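Local coordinates for protein fructokinase (Xylella fastidiosa Temecula1, PDB 3LJS) that probably transfers a phosphate group from ATP to fructose, acting as a sugar kinase of the PfkB type, at residues G11-D16 / G57-D62; F67-F72 / I82-T87; N41-V46 / A75-D80. All coordinates share one frame; numbering follows the deposited sequence.

Contact 1: residues G11-D16 / G57-D62; sequences GEALID and GMLGSD
Gly-57 meets Gly-11 backbone to backbone. Gly-57 CA lies 3.8 Å from Gly-11 O, and without a side chain it lets the two chains run this close. At Met-58, modelled as selenomethionine, water takes over. Met-58 N donates to water 1 at 2.8 Å, and this water also lies beside Gly-11 O. Met-58 O accepts from two waters. Water 2 donates to Met-58 O at 2.9 Å and also to Gly-11 O. Water 3 donates to Met-58 O and, at 2.8 Å, to Ala-13 O. These waters sit where two neighbouring strands of the large sheet part. Strands 6-10 and 53-60 run parallel, but after Gly-11 the chain leaves the sheet and enters strand 14-19 of the small four-stranded sheet, probably the lid of this ribokinase-like fold. Leu-59 then spans the widening gap with apolar atoms. Its CG is anti to the carbonyl carbon (chi1 -56°), and its CD2 branch reaches Ala-13 CB at 3.7 Å. Phe-72 of helix 63-75 also packs on Ala-13. Farther on, Asp-62 N-caps that helix through OD1 to Gly-65 N. Asp-62 also packs on Ser-106 of the second subunit.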
# COMPACT_ATOMS: atom_id res chain seq x y z
N GLY B 11 8.55 -1.32 18.17
CA GLY B 11 7.83 -0.44 17.28
C GLY B 11 7.46 -0.96 15.91
O GLY B 11 6.99 -2.09 15.75
N GLU B 12 7.69 -0.13 14.91
CA GLU B 12 7.34 -0.51 13.56
C GLU B 12 8.49 -0.95 12.69
O GLU B 12 9.61 -0.42 12.75
CB GLU B 12 6.60 0.64 12.87
CG GLU B 12 7.49 1.73 12.26
CD GLU B 12 8.17 2.63 13.29
OE1 GLU B 12 8.01 2.39 14.51
OE2 GLU B 12 8.87 3.58 12.87
N ALA B 13 8.19 -1.96 11.89
CA ALA B 13 9.08 -2.51 10.89
C ALA B 13 8.13 -2.42 9.70
O ALA B 13 6.98 -2.84 9.79
CB ALA B 13 9.42 -3.97 11.20
N LEU B 14 8.59 -1.84 8.60
CA LEU B 14 7.73 -1.70 7.43
C LEU B 14 8.55 -1.77 6.16
O LEU B 14 9.77 -1.90 6.22
CB LEU B 14 6.97 -0.37 7.49
CG LEU B 14 7.77 0.89 7.84
CD1 LEU B 14 8.74 1.24 6.73
CD2 LEU B 14 6.80 2.04 8.08
N ILE B 15 7.88 -1.67 5.02
CA ILE B 15 8.55 -1.73 3.73
C ILE B 15 8.71 -0.34 3.12
O ILE B 15 7.74 0.41 3.00
CB ILE B 15 7.75 -2.59 2.72
CG1 ILE B 15 7.60 -4.02 3.24
CG2 ILE B 15 8.44 -2.58 1.36
CD1 ILE B 15 8.91 -4.75 3.43
N ASP B 16 9.95 0.00 2.77
CA ASP B 16 10.21 1.27 2.11
C ASP B 16 10.19 0.91 0.63
O ASP B 16 11.00 0.08 0.19
CB ASP B 16 11.59 1.84 2.47
CG ASP B 16 11.68 2.35 3.90
OD1 ASP B 16 10.73 3.01 4.37
OD2 ASP B 16 12.72 2.12 4.55
N GLY B 57 7.57 -6.28 18.03
CA GLY B 57 6.55 -5.56 17.31
C GLY B 57 5.68 -6.53 16.53
O GLY B 57 5.91 -7.75 16.57
N MSE B 58 4.70 -5.99 15.81
CA MSE B 58 3.80 -6.83 15.05
C MSE B 58 4.01 -6.68 13.55
O MSE B 58 4.11 -5.57 13.04
CB MSE B 58 2.35 -6.47 15.42
CG MSE B 58 1.30 -7.36 14.78
SE MSE B 58 -0.42 -7.08 15.63
CE MSE B 58 -0.36 -8.58 16.86
N LEU B 59 4.08 -7.82 12.86
CA LEU B 59 4.25 -7.86 11.42
C LEU B 59 2.99 -8.47 10.81
O LEU B 59 2.36 -9.33 11.43
CB LEU B 59 5.45 -8.73 11.04
CG LEU B 59 6.82 -8.39 11.64
CD1 LEU B 59 7.89 -9.30 11.04
CD2 LEU B 59 7.14 -6.94 11.37
N GLY B 60 2.63 -8.04 9.61
CA GLY B 60 1.44 -8.59 8.98
C GLY B 60 1.69 -10.01 8.52
O GLY B 60 2.84 -10.45 8.41
N SER B 61 0.61 -10.75 8.28
CA SER B 61 0.70 -12.12 7.80
C SER B 61 0.54 -12.04 6.29
O SER B 61 -0.41 -12.59 5.72
CB SER B 61 -0.41 -13.00 8.38
OG SER B 61 -0.26 -13.13 9.78
N ASP B 62 1.45 -11.31 5.66
CA ASP B 62 1.44 -11.13 4.22
C ASP B 62 2.86 -11.28 3.71
O ASP B 62 3.79 -11.50 4.50
CB ASP B 62 0.89 -9.74 3.86
CG ASP B 62 1.51 -8.62 4.69
OD1 ASP B 62 2.75 -8.52 4.73
OD2 ASP B 62 0.75 -7.84 5.29
O HOH W 1 4.39 -3.22 16.30
O HOH W 2 6.40 -3.91 13.51
O HOH W 3 4.73 -4.40 10.40

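Contact 2: residues F67-F72 / I82-T87; sequences FLFDSF and IVRTST
The planes of the Phe-69 ring and the Arg-84 guanidinium are 18° apart, but the two side chains cross at about a right angle. Arg-84 NH1 comes obliquely to Phe-69 CD1, at 3.9 Å. At the edge of the same ring, in its plane, sits Asp-70 OD1. A second ring, that of Phe-72, takes Ile-82 CD1 at 3.8 Å from Phe-72 CD2. On one face of the Phe-67 ring lies Ser-71 OG, 3.7 Å above the plane and over its centre. Ser-71 OG donates to Phe-67 O at 2.7 Å, while Ser-71 N binds the same oxygen from the opposite face of the carbonyl plane.

Strand 53-60, helix 63-75 and strand 82-85 form a beta-alpha-beta crossover, and here the helix packs on its second strand. The axes of helix 67-72 and strand 82-85 are almost antiparallel, at 166°, and approach to 11.1 Å. Strand 82-85 is the outermost strand of the large sheet within this chain.

Ile-82 CD1 is the atom that joins the two phenylalanines, because it also lies 4.1 Å from Phe-69 CD1. Bends at chi2 and chi3 (-74°) bring the Arg-84 guanidinium round to Phe-69. Its NH2 forms a salt bridge with Asp-66 OD1 and a hydrogen bond with Gly-60 O. These two partners hold the guanidinium in place beside Phe-69. Phe-72 also stacks with the ring of Phe-55.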
# COMPACT_ATOMS: atom_id res chain seq x y z
N PHE B 67 8.80 -11.07 4.50
CA PHE B 67 10.07 -10.49 4.06
C PHE B 67 10.81 -9.85 5.23
O PHE B 67 12.02 -10.01 5.37
CB PHE B 67 9.83 -9.42 2.99
CG PHE B 67 11.07 -8.66 2.61
CD1 PHE B 67 12.11 -9.29 1.94
CD2 PHE B 67 11.18 -7.31 2.91
CE1 PHE B 67 13.25 -8.58 1.56
CE2 PHE B 67 12.32 -6.59 2.54
CZ PHE B 67 13.35 -7.22 1.87
N LEU B 68 10.07 -9.11 6.05
CA LEU B 68 10.66 -8.45 7.20
C LEU B 68 11.13 -9.49 8.23
O LEU B 68 12.21 -9.37 8.79
CB LEU B 68 9.65 -7.50 7.83
CG LEU B 68 9.32 -6.28 6.95
CD1 LEU B 68 8.18 -5.49 7.56
CD2 LEU B 68 10.56 -5.41 6.81
N PHE B 69 10.30 -10.50 8.47
CA PHE B 69 10.66 -11.54 9.42
C PHE B 69 11.96 -12.24 9.03
O PHE B 69 12.86 -12.42 9.85
CB PHE B 69 9.55 -12.59 9.52
CG PHE B 69 9.79 -13.62 10.59
CD1 PHE B 69 9.28 -13.43 11.87
CD2 PHE B 69 10.54 -14.75 10.33
CE1 PHE B 69 9.52 -14.37 12.88
CE2 PHE B 69 10.79 -15.70 11.34
CZ PHE B 69 10.28 -15.50 12.61
N ASP B 70 12.05 -12.64 7.76
CA ASP B 70 13.24 -13.32 7.26
C ASP B 70 14.45 -12.40 7.26
O ASP B 70 15.57 -12.84 7.54
CB ASP B 70 13.01 -13.86 5.84
CG ASP B 70 11.91 -14.91 5.79
OD1 ASP B 70 11.80 -15.71 6.75
OD2 ASP B 70 11.17 -14.95 4.79
N SER B 71 14.24 -11.12 6.93
CA SER B 71 15.33 -10.15 6.93
C SER B 71 15.93 -10.05 8.33
O SER B 71 17.15 -9.98 8.49
CB SER B 71 14.84 -8.78 6.47
OG SER B 71 14.41 -8.81 5.12
N PHE B 72 15.07 -10.05 9.34
CA PHE B 72 15.53 -9.97 10.73
C PHE B 72 16.33 -11.22 11.08
O PHE B 72 17.41 -11.13 11.67
CB PHE B 72 14.34 -9.85 11.70
CG PHE B 72 13.77 -8.46 11.81
CD1 PHE B 72 14.61 -7.36 12.02
CD2 PHE B 72 12.39 -8.25 11.75
CE1 PHE B 72 14.08 -6.06 12.16
CE2 PHE B 72 11.85 -6.96 11.90
CZ PHE B 72 12.70 -5.87 12.10
N ILE B 82 8.42 -11.20 18.08
CA ILE B 82 7.59 -10.72 16.99
C ILE B 82 6.26 -11.47 16.98
O ILE B 82 6.23 -12.68 17.17
CB ILE B 82 8.27 -10.94 15.61
CG1 ILE B 82 9.50 -10.04 15.48
CG2 ILE B 82 7.29 -10.65 14.48
CD1 ILE B 82 10.28 -10.25 14.19
N VAL B 83 5.16 -10.74 16.80
CA VAL B 83 3.85 -11.37 16.72
C VAL B 83 3.28 -11.03 15.34
O VAL B 83 3.74 -10.08 14.70
CB VAL B 83 2.88 -10.88 17.82
CG1 VAL B 83 3.34 -11.41 19.17
CG2 VAL B 83 2.82 -9.37 17.84
N ARG B 84 2.30 -11.80 14.89
CA ARG B 84 1.73 -11.59 13.56
C ARG B 84 0.23 -11.32 13.58
O ARG B 84 -0.47 -11.67 14.53
CB ARG B 84 2.00 -12.82 12.68
CG ARG B 84 3.45 -13.32 12.70
CD ARG B 84 4.41 -12.30 12.10
NE ARG B 84 4.31 -12.21 10.65
CZ ARG B 84 4.96 -13.00 9.80
NH1 ARG B 84 5.76 -13.96 10.25
NH2 ARG B 84 4.81 -12.84 8.49
N THR B 85 -0.26 -10.70 12.51
CA THR B 85 -1.68 -10.42 12.38
C THR B 85 -2.12 -10.39 10.92
O THR B 85 -1.37 -9.99 10.03
CB THR B 85 -2.06 -9.09 13.02
OG1 THR B 85 -3.47 -8.89 12.88
CG2 THR B 85 -1.32 -7.94 12.36
N SER B 86 -3.36 -10.82 10.68
CA SER B 86 -3.95 -10.83 9.34
C SER B 86 -5.01 -9.75 9.27
O SER B 86 -5.67 -9.58 8.25
CB SER B 86 -4.59 -12.19 9.05
OG SER B 86 -3.62 -13.23 9.08
N THR B 87 -5.18 -9.03 10.38
CA THR B 87 -6.19 -7.97 10.48
C THR B 87 -5.84 -6.75 9.64
O THR B 87 -6.72 -6.03 9.17
CB THR B 87 -6.38 -7.55 11.95
OG1 THR B 87 -6.87 -8.66 12.70
CG2 THR B 87 -7.37 -6.40 12.06

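Contact 3: residues N41-V46 / A75-D80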
# COMPACT_ATOMS: atom_id res chain seq x y z
N ASN B 41 15.58 -0.57 11.92
CA ASN B 41 16.91 -0.23 11.42
C ASN B 41 17.92 -0.30 12.57
O ASN B 41 19.04 -0.77 12.40
CB ASN B 41 16.95 1.19 10.84
CG ASN B 41 16.10 1.35 9.58
OD1 ASN B 41 15.94 0.41 8.80
ND2 ASN B 41 15.58 2.55 9.37
N VAL B 42 17.53 0.20 13.74
CA VAL B 42 18.43 0.18 14.88
C VAL B 42 18.79 -1.26 15.23
O VAL B 42 19.95 -1.57 15.49
CB VAL B 42 17.79 0.87 16.11
CG1 VAL B 42 18.69 0.71 17.33
CG2 VAL B 42 17.57 2.36 15.81
N ALA B 43 17.80 -2.14 15.20
CA ALA B 43 18.01 -3.54 15.52
C ALA B 43 19.02 -4.20 14.58
O ALA B 43 19.92 -4.92 15.02
CB ALA B 43 16.67 -4.30 15.47
N VAL B 44 18.86 -3.95 13.28
CA VAL B 44 19.76 -4.54 12.30
C VAL B 44 21.17 -3.99 12.44
O VAL B 44 22.15 -4.71 12.24
CB VAL B 44 19.25 -4.32 10.86
CG1 VAL B 44 20.26 -4.86 9.86
CG2 VAL B 44 17.91 -5.03 10.68
N ALA B 45 21.28 -2.71 12.78
CA ALA B 45 22.60 -2.11 12.95
C ALA B 45 23.31 -2.76 14.14
O ALA B 45 24.51 -3.03 14.08
CB ALA B 45 22.47 -0.60 13.18
N VAL B 46 22.57 -3.00 15.22
CA VAL B 46 23.14 -3.63 16.41
C VAL B 46 23.57 -5.07 16.11
O VAL B 46 24.64 -5.50 16.53
CB VAL B 46 22.12 -3.65 17.59
CG1 VAL B 46 22.68 -4.45 18.77
CG2 VAL B 46 21.80 -2.23 18.03
N ALA B 75 19.76 -11.30 9.56
CA ALA B 75 20.67 -10.32 10.14
C ALA B 75 21.15 -10.70 11.53
O ALA B 75 22.08 -10.09 12.07
CB ALA B 75 20.01 -8.95 10.19
N GLY B 76 20.53 -11.71 12.12
CA GLY B 76 20.93 -12.12 13.45
C GLY B 76 20.09 -11.48 14.55
O GLY B 76 20.44 -11.55 15.72
N VAL B 77 18.99 -10.84 14.16
CA VAL B 77 18.10 -10.21 15.14
C VAL B 77 17.18 -11.31 15.68
O VAL B 77 16.59 -12.06 14.91
CB VAL B 77 17.22 -9.12 14.48
CG1 VAL B 77 16.17 -8.59 15.48
CG2 VAL B 77 18.10 -7.97 13.98
N VAL B 78 17.07 -11.41 17.01
CA VAL B 78 16.20 -12.42 17.61
C VAL B 78 14.75 -12.08 17.27
O VAL B 78 14.31 -10.94 17.44
CB VAL B 78 16.39 -12.49 19.14
CG1 VAL B 78 15.33 -13.38 19.77
CG2 VAL B 78 17.78 -13.04 19.47
N THR B 79 14.00 -13.08 16.80
CA THR B 79 12.62 -12.87 16.40
C THR B 79 11.53 -13.39 17.34
O THR B 79 10.35 -13.29 17.02
CB THR B 79 12.37 -13.48 15.01
OG1 THR B 79 12.65 -14.89 15.05
CG2 THR B 79 13.26 -12.83 13.96
N ASP B 80 11.92 -13.92 18.49
CA ASP B 80 10.96 -14.48 19.45
C ASP B 80 9.87 -13.51 19.90
O ASP B 80 8.76 -13.94 20.21
CB ASP B 80 11.67 -14.98 20.72
CG ASP B 80 12.82 -15.91 20.41
OD1 ASP B 80 12.75 -16.64 19.40
OD2 ASP B 80 13.80 -15.91 21.19
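Ala-43 and Val-44, which meet Val-77, ride on a helical turn closed by a 3.0 Å bond from Ala-45 N to Asn-41 O. No hydrogen bond links the two segments, and the contact is made by small apolar groups. Val-77 CG2 does most of the touching. Val-77 CG2 rests 3.7 Å from the helix carbonyl oxygen Ala-43 O and 4.2 Å from Ala-43 CB. Val-77 CG1 is anti to the backbone N (chi1 174°), which leaves CG2 beside that N and turned to the helix. The CG2 branch of Val-44 comes within 4.4 Å of Val-77 CG2. Val-44 CG1 meets Ala-75 CB at 4.1 Å. Val-44 thus spans both sides of Gly-76. That glycine ends helix 63-75 in a Schellman motif, with a positive phi of 95°. The turn lets Ala-75 and Val-77 both point to helix 38-49 although the chain changes course between them. Val-77 also packs on Phe-72 of helix 63-75 and Phe-55 of strand 53-60. Ala-43 covers Val-53 and Cys-9, so helix 38-49 lies over strands 53-60 and 6-10 and beside the end of helix 63-75.

Contacts 1 and 2 have centres about 6 Å apart and contribute one each of two neighbouring parallel strands, 53-60 from contact 1 and 82-85 from contact 2. Probable backbone hydrogen bonds join them, with Leu-59 N 2.9 Å from Val-83 O and Ser-61 N 2.7 Å from Thr-85 O. Contact 3 lies about 13 Å from contact 2, centre to centre. The two meet at the end of helix 63-75, where Phe-72 O is 3.0 Å from Val-77 N, a probable hydrogen bond. Contacts 1 and 3 do not touch, their nearest atoms being about 6 Å apart. All three lie away from the ATP-binding residues. Even so, Asn-41 in helix segment 41-46 hydrogen-bonds through ND2 to Asp-262 OD2, next to ATP-binding Gly-261.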